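Local structure of endo-1,4-beta-xylanase (Uncultured bacterium, 7AX7) at residues 35-40 and 60-65; 97-102 and 116-121; 6-11 and 148-153. The protein uses cobalt(II) in its CE4 domain, the part modelled here, to cleave acetyl groups from acetylated xylan, within a larger multidomain xylanase. All coordinates share one frame; numbering follows the deposited sequence.

From the N terminus, strand 4-11 runs through the middle of the sheet, and its residues 6-11 pair with residues 148-153 far along the chain, so contact 3 closes the longest of the three loops, with 136 residues between. Contacts 1 and 2 are both nested inside it and follow one another without crossing. Contact 1 closes first, joining the ends of strands 33-36 and 58-61 across the helix 46-54 connection. Contact 2 then brings residues 97-102, which have no regular structure, against the start of strand 118-123. Arg-100 ties the three together: its carbonyl meets His-62 of contact 1, and its guanidinium reaches the 6-11 strand of contact 3.

Contact 1. Residues 35-40 and 60-65. With CO (cobalt (II) ion), chain B.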
loop_
_atom_site.group_PDB
_atom_site.type_symbol
_atom_site.label_atom_id
_atom_site.label_comp_id
_atom_site.label_asym_id
_atom_site.label_seq_id
_atom_site.Cartn_x
_atom_site.Cartn_y
_atom_site.Cartn_z
ATOM N N PHE A 35 -3.055 1.371 -0.494
ATOM C CA PHE A 35 -3.480 2.103 0.689
ATOM C C PHE A 35 -4.102 3.413 0.221
ATOM O O PHE A 35 -3.399 4.322 -0.245
ATOM C CB PHE A 35 -2.294 2.324 1.627
ATOM C CG PHE A 35 -1.798 1.058 2.279
ATOM C CD1 PHE A 35 -0.997 0.170 1.581
ATOM C CD2 PHE A 35 -2.141 0.758 3.594
ATOM C CE1 PHE A 35 -0.539 -1.011 2.180
ATOM C CE2 PHE A 35 -1.690 -0.421 4.207
ATOM C CZ PHE A 35 -0.890 -1.311 3.492
ATOM N N LEU A 36 -5.419 3.501 0.328
ATOM C CA LEU A 36 -6.152 4.583 -0.298
ATOM C C LEU A 36 -6.369 5.730 0.676
ATOM O O LEU A 36 -6.548 5.533 1.883
ATOM C CB LEU A 36 -7.506 4.098 -0.821
ATOM C CG LEU A 36 -7.549 2.845 -1.709
ATOM C CD1 LEU A 36 -8.996 2.546 -2.090
ATOM C CD2 LEU A 36 -6.695 3.014 -2.947
ATOM N N ILE A 37 -6.360 6.937 0.122
ATOM C CA ILE A 37 -6.792 8.133 0.828
ATOM C C ILE A 37 -8.309 8.221 0.705
ATOM O O ILE A 37 -8.851 8.222 -0.405
ATOM C CB ILE A 37 -6.106 9.381 0.252
ATOM C CG1 ILE A 37 -4.584 9.251 0.407
ATOM C CG2 ILE A 37 -6.647 10.653 0.916
ATOM C CD1 ILE A 37 -3.783 10.383 -0.220
ATOM N N GLY A 38 -8.997 8.290 1.849
ATOM C CA GLY A 38 -10.452 8.217 1.837
ATOM C C GLY A 38 -11.117 9.282 0.979
ATOM O O GLY A 38 -12.108 9.005 0.295
ATOM N N GLN A 39 -10.598 10.516 1.007
ATOM C CA GLN A 39 -11.244 11.549 0.205
ATOM C C GLN A 39 -11.017 11.354 -1.291
ATOM O O GLN A 39 -11.694 12.009 -2.090
ATOM C CB GLN A 39 -10.794 12.952 0.646
ATOM C CG GLN A 39 -9.360 13.313 0.324
ATOM C CD GLN A 39 -8.902 14.581 1.040
ATOM O OE1 GLN A 39 -9.670 15.211 1.766
ATOM N NE2 GLN A 39 -7.644 14.950 0.839
ATOM N N ASN A 40 -10.111 10.459 -1.690
ATOM C CA ASN A 40 -9.970 10.084 -3.090
ATOM C C ASN A 40 -10.935 8.976 -3.505
ATOM O O ASN A 40 -10.919 8.574 -4.670
ATOM C CB ASN A 40 -8.531 9.642 -3.395
ATOM C CG ASN A 40 -7.526 10.797 -3.339
ATOM O OD1 ASN A 40 -7.901 11.959 -3.241
ATOM N ND2 ASN A 40 -6.241 10.466 -3.424
ATOM N N ALA A 60 -6.547 -0.992 1.211
ATOM C CA ALA A 60 -6.204 -0.718 2.604
ATOM C C ALA A 60 -6.344 0.786 2.872
ATOM O O ALA A 60 -6.622 1.580 1.972
ATOM C CB ALA A 60 -4.780 -1.212 2.926
ATOM N N SER A 61 -6.142 1.181 4.121
ATOM C CA SER A 61 -6.440 2.535 4.579
ATOM C C SER A 61 -5.173 3.382 4.643
ATOM O O SER A 61 -4.156 2.950 5.196
ATOM C CB SER A 61 -7.102 2.490 5.954
ATOM O OG SER A 61 -7.314 3.803 6.447
ATOM N N HIS A 62 -5.236 4.590 4.077
ATOM C CA HIS A 62 -4.180 5.587 4.226
ATOM C C HIS A 62 -4.720 6.870 4.877
ATOM O O HIS A 62 -4.201 7.965 4.641
ATOM C CB HIS A 62 -3.540 5.875 2.864
ATOM C CG HIS A 62 -2.155 6.445 2.939
ATOM N ND1 HIS A 62 -1.293 6.190 3.983
ATOM C CD2 HIS A 62 -1.472 7.240 2.077
ATOM C CE1 HIS A 62 -0.143 6.809 3.770
ATOM N NE2 HIS A 62 -0.227 7.452 2.619
ATOM N N SER A 63 -5.774 6.736 5.691
ATOM C CA SER A 63 -6.513 7.831 6.333
ATOM C C SER A 63 -7.506 8.480 5.370
ATOM O O SER A 63 -7.581 8.094 4.198
ATOM C CB SER A 63 -5.564 8.891 6.918
ATOM O OG SER A 63 -5.185 9.860 5.951
ATOM N N TYR A 64 -8.292 9.453 5.857
ATOM C CA TYR A 64 -9.278 10.117 5.006
ATOM C C TYR A 64 -8.741 11.388 4.337
ATOM O O TYR A 64 -8.969 11.589 3.140
ATOM C CB TYR A 64 -10.551 10.447 5.804
ATOM C CG TYR A 64 -11.711 10.738 4.877
ATOM C CD1 TYR A 64 -12.456 9.701 4.332
ATOM C CD2 TYR A 64 -12.021 12.036 4.498
ATOM C CE1 TYR A 64 -13.493 9.944 3.461
ATOM C CE2 TYR A 64 -13.062 12.294 3.623
ATOM C CZ TYR A 64 -13.793 11.239 3.105
ATOM O OH TYR A 64 -14.837 11.469 2.231
ATOM N N THR A 65 -8.027 12.251 5.072
ATOM C CA THR A 65 -7.540 13.522 4.539
ATOM C C THR A 65 -6.033 13.545 4.310
ATOM O O THR A 65 -5.512 14.551 3.819
ATOM C CB THR A 65 -7.913 14.694 5.467
ATOM O OG1 THR A 65 -7.295 14.507 6.745
ATOM C CG2 THR A 65 -9.413 14.808 5.639
HETATM CO CO CO B . 0.950 9.055 1.590
HETATM O O HOH W 1 -15.212 9.604 0.039
#
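The methyl of Ala-60 sits over one face of the Phe-35 ring, a CH-pi contact in which CB of Ala-60 lies 3.6 Å from the ring centroid and 23° off its normal. The same ring meets Ser-61 O at its edge, in plane. Phe-35 and Ala-60 are bridged and share a face of the sheet; CG of Phe-35 lies anti to the carbonyl carbon (chi1 -69°), which brings the ring alongside the Ala-60 methyl. At the next pair, backbone bonds run from Leu-36 N to Ala-60 O, at 2.8 Å, and from His-62 N back to Leu-36 O.

Beyond the strands the pairing continues through Gly-38 N to Ser-63 O, 2.7 Å, and Gln-39 N to Tyr-64 O, both on carbonyl lone pairs. Ile-37 CG1 lies 4.1 Å from His-62 CD2. NE2 of His-62 binds the cobalt ion at 2.2 Å; ND1 is held by the carbonyl of Arg-100, which would fix the rotation of the imidazole. Asp-12 and His-66 complete the protein side of this site, the Asp-His-His metal triad of CE4 deacetylases.

Tyr-64, its CG anti to the backbone N (chi1 -163°), folds its ring flat over the Gly-38 to Gln-39 peptide, with Gly-38 C 3.5 Å from Tyr-64 CE1. A side chain on Gly-38 would run into that ring. A water links Tyr-64 OH to Gly-38 O.

The contact belongs to the beta-alpha-beta unit of strand 33-36, helix 46-54 and strand 58-61; strand 4-11 borders Phe-35 on its other side, and helix 74-92 packs on Ser-61 and Tyr-64.

Contact 2. Residues 97-102 and 116-121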
loop_
_atom_site.group_PDB
_atom_site.type_symbol
_atom_site.label_atom_id
_atom_site.label_comp_id
_atom_site.label_asym_id
_atom_site.label_seq_id
_atom_site.Cartn_x
_atom_site.Cartn_y
_atom_site.Cartn_z
ATOM N N LYS A 97 -8.160 -4.140 5.937
ATOM C CA LYS A 97 -7.477 -4.922 6.960
ATOM C C LYS A 97 -6.212 -4.263 7.484
ATOM O O LYS A 97 -5.702 -4.692 8.523
ATOM C CB LYS A 97 -7.104 -6.317 6.432
ATOM C CG LYS A 97 -8.276 -7.158 5.975
ATOM C CD LYS A 97 -9.283 -7.344 7.092
ATOM C CE LYS A 97 -10.099 -8.628 6.912
ATOM N NZ LYS A 97 -10.873 -8.662 5.641
ATOM N N PHE A 98 -5.684 -3.257 6.793
ATOM C CA PHE A 98 -4.406 -2.665 7.147
ATOM C C PHE A 98 -4.478 -1.151 7.028
ATOM O O PHE A 98 -5.273 -0.604 6.258
ATOM C CB PHE A 98 -3.291 -3.238 6.272
ATOM C CG PHE A 98 -3.068 -4.696 6.497
ATOM C CD1 PHE A 98 -2.287 -5.130 7.566
ATOM C CD2 PHE A 98 -3.677 -5.640 5.677
ATOM C CE1 PHE A 98 -2.094 -6.498 7.797
ATOM C CE2 PHE A 98 -3.489 -7.005 5.887
ATOM C CZ PHE A 98 -2.699 -7.438 6.949
ATOM N N PHE A 99 -3.631 -0.488 7.812
ATOM C CA PHE A 99 -3.476 0.957 7.819
ATOM C C PHE A 99 -2.011 1.306 7.599
ATOM O O PHE A 99 -1.119 0.672 8.172
ATOM C CB PHE A 99 -3.963 1.547 9.157
ATOM C CG PHE A 99 -3.537 2.967 9.400
ATOM C CD1 PHE A 99 -4.087 4.009 8.666
ATOM C CD2 PHE A 99 -2.613 3.270 10.402
ATOM C CE1 PHE A 99 -3.720 5.329 8.914
ATOM C CE2 PHE A 99 -2.234 4.586 10.652
ATOM C CZ PHE A 99 -2.790 5.619 9.903
ATOM N N ARG A 100 -1.763 2.312 6.766
ATOM C CA ARG A 100 -0.422 2.877 6.663
ATOM C C ARG A 100 -0.474 4.360 7.006
ATOM O O ARG A 100 -1.227 5.113 6.367
ATOM C CB ARG A 100 0.176 2.667 5.276
ATOM C CG ARG A 100 1.563 3.268 5.130
ATOM C CD ARG A 100 2.075 3.000 3.722
ATOM N NE ARG A 100 2.811 1.753 3.634
ATOM C CZ ARG A 100 2.852 0.981 2.552
ATOM N NH1 ARG A 100 2.174 1.308 1.458
ATOM N NH2 ARG A 100 3.563 -0.128 2.573
ATOM N N PRO A 101 0.283 4.816 7.997
ATOM C CA PRO A 101 0.178 6.210 8.446
ATOM C C PRO A 101 0.728 7.180 7.411
ATOM O O PRO A 101 1.812 6.961 6.851
ATOM C CB PRO A 101 1.021 6.227 9.731
ATOM C CG PRO A 101 1.957 5.081 9.602
ATOM C CD PRO A 101 1.182 4.021 8.851
ATOM N N PRO A 102 0.008 8.271 7.134
ATOM C CA PRO A 102 0.545 9.300 6.232
ATOM C C PRO A 102 1.887 9.811 6.733
ATOM O O PRO A 102 2.065 10.076 7.925
ATOM C CB PRO A 102 -0.522 10.400 6.272
ATOM C CG PRO A 102 -1.796 9.682 6.685
ATOM C CD PRO A 102 -1.336 8.610 7.634
ATOM N N TYR A 116 -6.401 -1.179 13.327
ATOM C CA TYR A 116 -5.818 -2.007 12.293
ATOM C C TYR A 116 -4.321 -2.158 12.516
ATOM O O TYR A 116 -3.683 -1.280 13.110
ATOM C CB TYR A 116 -6.059 -1.403 10.902
ATOM C CG TYR A 116 -7.510 -1.202 10.541
ATOM C CD1 TYR A 116 -8.309 -2.278 10.173
ATOM C CD2 TYR A 116 -8.072 0.069 10.541
ATOM C CE1 TYR A 116 -9.629 -2.102 9.825
ATOM C CE2 TYR A 116 -9.399 0.260 10.193
ATOM C CZ TYR A 116 -10.168 -0.823 9.835
ATOM O OH TYR A 116 -11.488 -0.632 9.500
ATOM N N PRO A 117 -3.722 -3.254 12.048
ATOM C CA PRO A 117 -2.255 -3.339 12.046
ATOM C C PRO A 117 -1.646 -2.203 11.232
ATOM O O PRO A 117 -2.124 -1.859 10.144
ATOM C CB PRO A 117 -1.973 -4.704 11.406
ATOM C CG PRO A 117 -3.259 -5.483 11.561
ATOM C CD PRO A 117 -4.356 -4.463 11.488
ATOM N N PHE A 118 -0.573 -1.631 11.774
ATOM C CA PHE A 118 0.189 -0.583 11.105
ATOM C C PHE A 118 1.207 -1.197 10.145
ATOM O O PHE A 118 1.952 -2.109 10.520
ATOM C CB PHE A 118 0.928 0.284 12.133
ATOM C CG PHE A 118 0.043 1.252 12.898
ATOM C CD1 PHE A 118 -1.050 0.800 13.628
ATOM C CD2 PHE A 118 0.332 2.614 12.902
ATOM C CE1 PHE A 118 -1.850 1.687 14.339
ATOM C CE2 PHE A 118 -0.463 3.507 13.606
ATOM C CZ PHE A 118 -1.553 3.036 14.331
ATOM N N ILE A 119 1.285 -0.654 8.933
ATOM C CA ILE A 119 2.233 -1.111 7.924
ATOM C C ILE A 119 3.173 0.032 7.569
ATOM O O ILE A 119 2.726 1.154 7.314
ATOM C CB ILE A 119 1.518 -1.632 6.665
ATOM C CG1 ILE A 119 0.618 -2.823 7.022
ATOM C CG2 ILE A 119 2.545 -2.000 5.597
ATOM C CD1 ILE A 119 1.352 -3.977 7.695
ATOM N N GLN A 120 4.472 -0.244 7.574
ATOM C CA GLN A 120 5.419 0.699 6.996
ATOM C C GLN A 120 5.990 0.129 5.697
ATOM O O GLN A 120 5.493 0.440 4.615
ATOM C CB GLN A 120 6.536 1.023 7.990
ATOM C CG GLN A 120 7.566 1.992 7.436
ATOM C CD GLN A 120 8.638 2.331 8.443
ATOM O OE1 GLN A 120 8.363 2.501 9.632
ATOM N NE2 GLN A 120 9.874 2.413 7.977
ATOM N N GLY A 121 7.016 -0.725 5.787
ATOM C CA GLY A 121 7.664 -1.253 4.598
ATOM C C GLY A 121 8.859 -0.404 4.209
ATOM O O GLY A 121 9.141 0.639 4.803
#
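Tyr-116 begins the contact, its CB 4.0 Å from Phe-99 CB, while its hydroxyl bonds to Ser-85 of helix 74-92. Pro-117 sets CD against the carbonyl of Lys-97 and CB against the Phe-98 ring; its own O takes the N-H of Phe-99 at 3.1 Å. Phe-118 offers a ring face to the edge of Phe-99 in a T-shaped stack, centroids 5.1 Å apart and planes at 85°. With CG anti to the backbone N (chi1 166°), the Phe-99 ring swings next to Phe-118 and presents CD2 and CE2 to its face.

Phe-99 and Phe-118 form a single bridge between backbones, by which residues 97-102 meet strand 118-123 of the parallel sheet in this NodB-type deacetylase fold; residues 97-102 also bond, through the Phe-98 and Arg-100 backbones, to that of Ser-61 in strand 58-61.

Ile-119 N closes the bridge on Phe-99 O at 2.8 Å, and its CG1 packs 3.7 Å from Phe-98 CD1. Gln-120 gives its carbonyl to Arg-100: NH2 binds O at 2.9 Å and NE adds a weak bond. Extended as far as CD, the arginine bends at chi3 (-90°), turning its guanidinium also to Thr-9 and, through a salt bridge, Asp-11.

Contact 3. Residues 6-11 and 148-153; sequences IALTFD and QIILLH
The carbonyl oxygen of Ile-150 is gripped twice by Thr-9: the backbone N lies almost in line with the C=O, 2.9 Å away, though its N-H is bent from that line (131°), and the hydroxyl OG1 donates at 2.7 Å from above the carbonyl plane. The strands so joined, 6-11 and 148-153, are parallel neighbours in the sheet of this NodB-type fold, a distorted beta/alpha barrel in this family, and their axes make an angle of 36°.

OG1 of Thr-9 stands between the backbone N and the carbonyl carbon (chi1 70°), where it also meets Arg-100 NH2, while CG2 is sent to Ile-149 CG2, 3.7 Å away. A valine here would remove the hydroxyl, and would probably cost Ile-150 O its second donor and leave Arg-100 NH2 without this partner.

Thr-9 shares its face of the sheet with Ala-7, Asp-11, Ile-149 and Leu-151. Here Asp-11 OD2 lies 3.7 Å from Leu-151 CD1, whereas OD1 turns to Arg-100; the carboxylate lies near the cobalt ion but is not among its ligands.

Leu-8, Phe-10, Ile-150 and Leu-152 occupy the opposite face, towards helix 159-174, which touches Leu-8, Phe-10 and Leu-152. Leu-8 CD2 packs 3.8 Å from Leu-152 CD1. Phe-10 CD1 rests 3.7 Å from Leu-152 CB.

Between the faces, Ile-150 N bonds to Ala-7 O before Thr-9, and Thr-9's own O takes the N-H of Leu-152. At the C-terminal end Asp-11 N reaches Leu-152 O at 2.9 Å, and CD2 of the His-153 ring comes to 4.1 Å from Asp-11 CB.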
loop_
_atom_site.group_PDB
_atom_site.type_symbol
_atom_site.label_atom_id
_atom_site.label_comp_id
_atom_site.label_asym_id
_atom_site.label_seq_id
_atom_site.Cartn_x
_atom_site.Cartn_y
_atom_site.Cartn_z
ATOM N N ILE A 6 7.029 -11.216 -1.723
ATOM C CA ILE A 6 7.184 -9.764 -1.757
ATOM C C ILE A 6 5.803 -9.132 -1.843
ATOM O O ILE A 6 4.931 -9.609 -2.582
ATOM C CB ILE A 6 8.063 -9.285 -2.932
ATOM C CG1 ILE A 6 9.503 -9.740 -2.749
ATOM C CG2 ILE A 6 8.090 -7.771 -2.975
ATOM C CD1 ILE A 6 10.270 -8.879 -1.762
ATOM N N ALA A 7 5.604 -8.057 -1.095
ATOM C CA ALA A 7 4.330 -7.344 -1.076
ATOM C C ALA A 7 4.588 -5.954 -1.642
ATOM O O ALA A 7 5.066 -5.068 -0.920
ATOM C CB ALA A 7 3.746 -7.289 0.335
ATOM N N LEU A 8 4.306 -5.784 -2.939
ATOM C CA LEU A 8 4.339 -4.466 -3.556
ATOM C C LEU A 8 3.118 -3.673 -3.115
ATOM O O LEU A 8 1.995 -4.180 -3.170
ATOM C CB LEU A 8 4.364 -4.588 -5.081
ATOM C CG LEU A 8 5.670 -4.950 -5.788
ATOM C CD1 LEU A 8 5.436 -5.037 -7.299
ATOM C CD2 LEU A 8 6.762 -3.938 -5.480
ATOM N N THR A 9 3.328 -2.431 -2.673
ATOM C CA THR A 9 2.234 -1.644 -2.115
ATOM C C THR A 9 2.323 -0.208 -2.619
ATOM O O THR A 9 3.411 0.317 -2.877
ATOM C CB THR A 9 2.221 -1.665 -0.563
ATOM O OG1 THR A 9 3.336 -0.923 -0.049
ATOM C CG2 THR A 9 2.290 -3.091 -0.038
ATOM N N PHE A 10 1.159 0.429 -2.740
ATOM C CA PHE A 10 1.045 1.745 -3.352
ATOM C C PHE A 10 0.220 2.664 -2.462
ATOM O O PHE A 10 -0.900 2.310 -2.070
ATOM C CB PHE A 10 0.408 1.638 -4.746
ATOM C CG PHE A 10 1.250 0.895 -5.746
ATOM C CD1 PHE A 10 2.185 1.570 -6.525
ATOM C CD2 PHE A 10 1.103 -0.477 -5.916
ATOM C CE1 PHE A 10 2.960 0.899 -7.456
ATOM C CE2 PHE A 10 1.880 -1.166 -6.852
ATOM C CZ PHE A 10 2.809 -0.476 -7.622
ATOM N N ASP A 11 0.768 3.844 -2.167
ATOM C CA ASP A 11 0.133 4.880 -1.357
ATOM C C ASP A 11 -0.413 6.020 -2.215
ATOM O O ASP A 11 0.184 6.394 -3.231
ATOM C CB ASP A 11 1.130 5.494 -0.367
ATOM C CG ASP A 11 1.322 4.669 0.881
ATOM O OD1 ASP A 11 0.669 3.607 1.020
ATOM O OD2 ASP A 11 2.132 5.108 1.734
ATOM N N GLN A 148 9.220 -9.164 2.654
ATOM C CA GLN A 148 9.335 -7.711 2.750
ATOM C C GLN A 148 8.166 -6.996 2.080
ATOM O O GLN A 148 7.672 -7.413 1.025
ATOM C CB GLN A 148 10.643 -7.234 2.112
ATOM C CG GLN A 148 11.035 -5.803 2.470
ATOM C CD GLN A 148 11.412 -5.648 3.946
ATOM O OE1 GLN A 148 11.784 -6.619 4.610
ATOM N NE2 GLN A 148 11.315 -4.427 4.458
ATOM N N ILE A 149 7.746 -5.901 2.691
ATOM C CA ILE A 149 6.754 -4.993 2.132
ATOM C C ILE A 149 7.505 -3.818 1.528
ATOM O O ILE A 149 8.408 -3.264 2.163
ATOM C CB ILE A 149 5.765 -4.519 3.214
ATOM C CG1 ILE A 149 5.000 -5.710 3.808
ATOM C CG2 ILE A 149 4.808 -3.451 2.667
ATOM C CD1 ILE A 149 4.336 -5.413 5.170
ATOM N N ILE A 150 7.140 -3.434 0.308
ATOM C CA ILE A 150 7.806 -2.352 -0.408
ATOM C C ILE A 150 6.789 -1.246 -0.681
ATOM O O ILE A 150 5.682 -1.514 -1.167
ATOM C CB ILE A 150 8.467 -2.852 -1.705
ATOM C CG1 ILE A 150 9.580 -3.856 -1.364
ATOM C CG2 ILE A 150 9.048 -1.683 -2.513
ATOM C CD1 ILE A 150 10.172 -4.555 -2.576
ATOM N N LEU A 151 7.164 -0.014 -0.350
ATOM C CA LEU A 151 6.269 1.135 -0.400
ATOM C C LEU A 151 6.563 1.957 -1.650
ATOM O O LEU A 151 7.675 2.481 -1.807
ATOM C CB LEU A 151 6.422 1.985 0.862
ATOM C CG LEU A 151 5.424 3.123 1.108
ATOM C CD1 LEU A 151 5.394 3.490 2.582
ATOM C CD2 LEU A 151 5.741 4.348 0.254
ATOM N N LEU A 152 5.571 2.058 -2.537
ATOM C CA LEU A 152 5.585 2.928 -3.709
ATOM C C LEU A 152 4.395 3.888 -3.614
ATOM O O LEU A 152 3.578 3.788 -2.700
ATOM C CB LEU A 152 5.549 2.092 -4.994
ATOM C CG LEU A 152 6.648 1.029 -5.179
ATOM C CD1 LEU A 152 6.270 -0.285 -4.499
ATOM C CD2 LEU A 152 6.928 0.776 -6.646
ATOM N N HIS A 153 4.303 4.842 -4.554
ATOM C CA HIS A 153 3.206 5.809 -4.578
ATOM C C HIS A 153 2.509 5.813 -5.930
ATOM O O HIS A 153 3.168 5.792 -6.976
ATOM C CB HIS A 153 3.681 7.248 -4.300
ATOM C CG HIS A 153 4.333 7.430 -2.968
ATOM N ND1 HIS A 153 5.586 6.936 -2.678
ATOM C CD2 HIS A 153 3.906 8.062 -1.846
ATOM C CE1 HIS A 153 5.908 7.264 -1.437
ATOM N NE2 HIS A 153 4.904 7.943 -0.910
#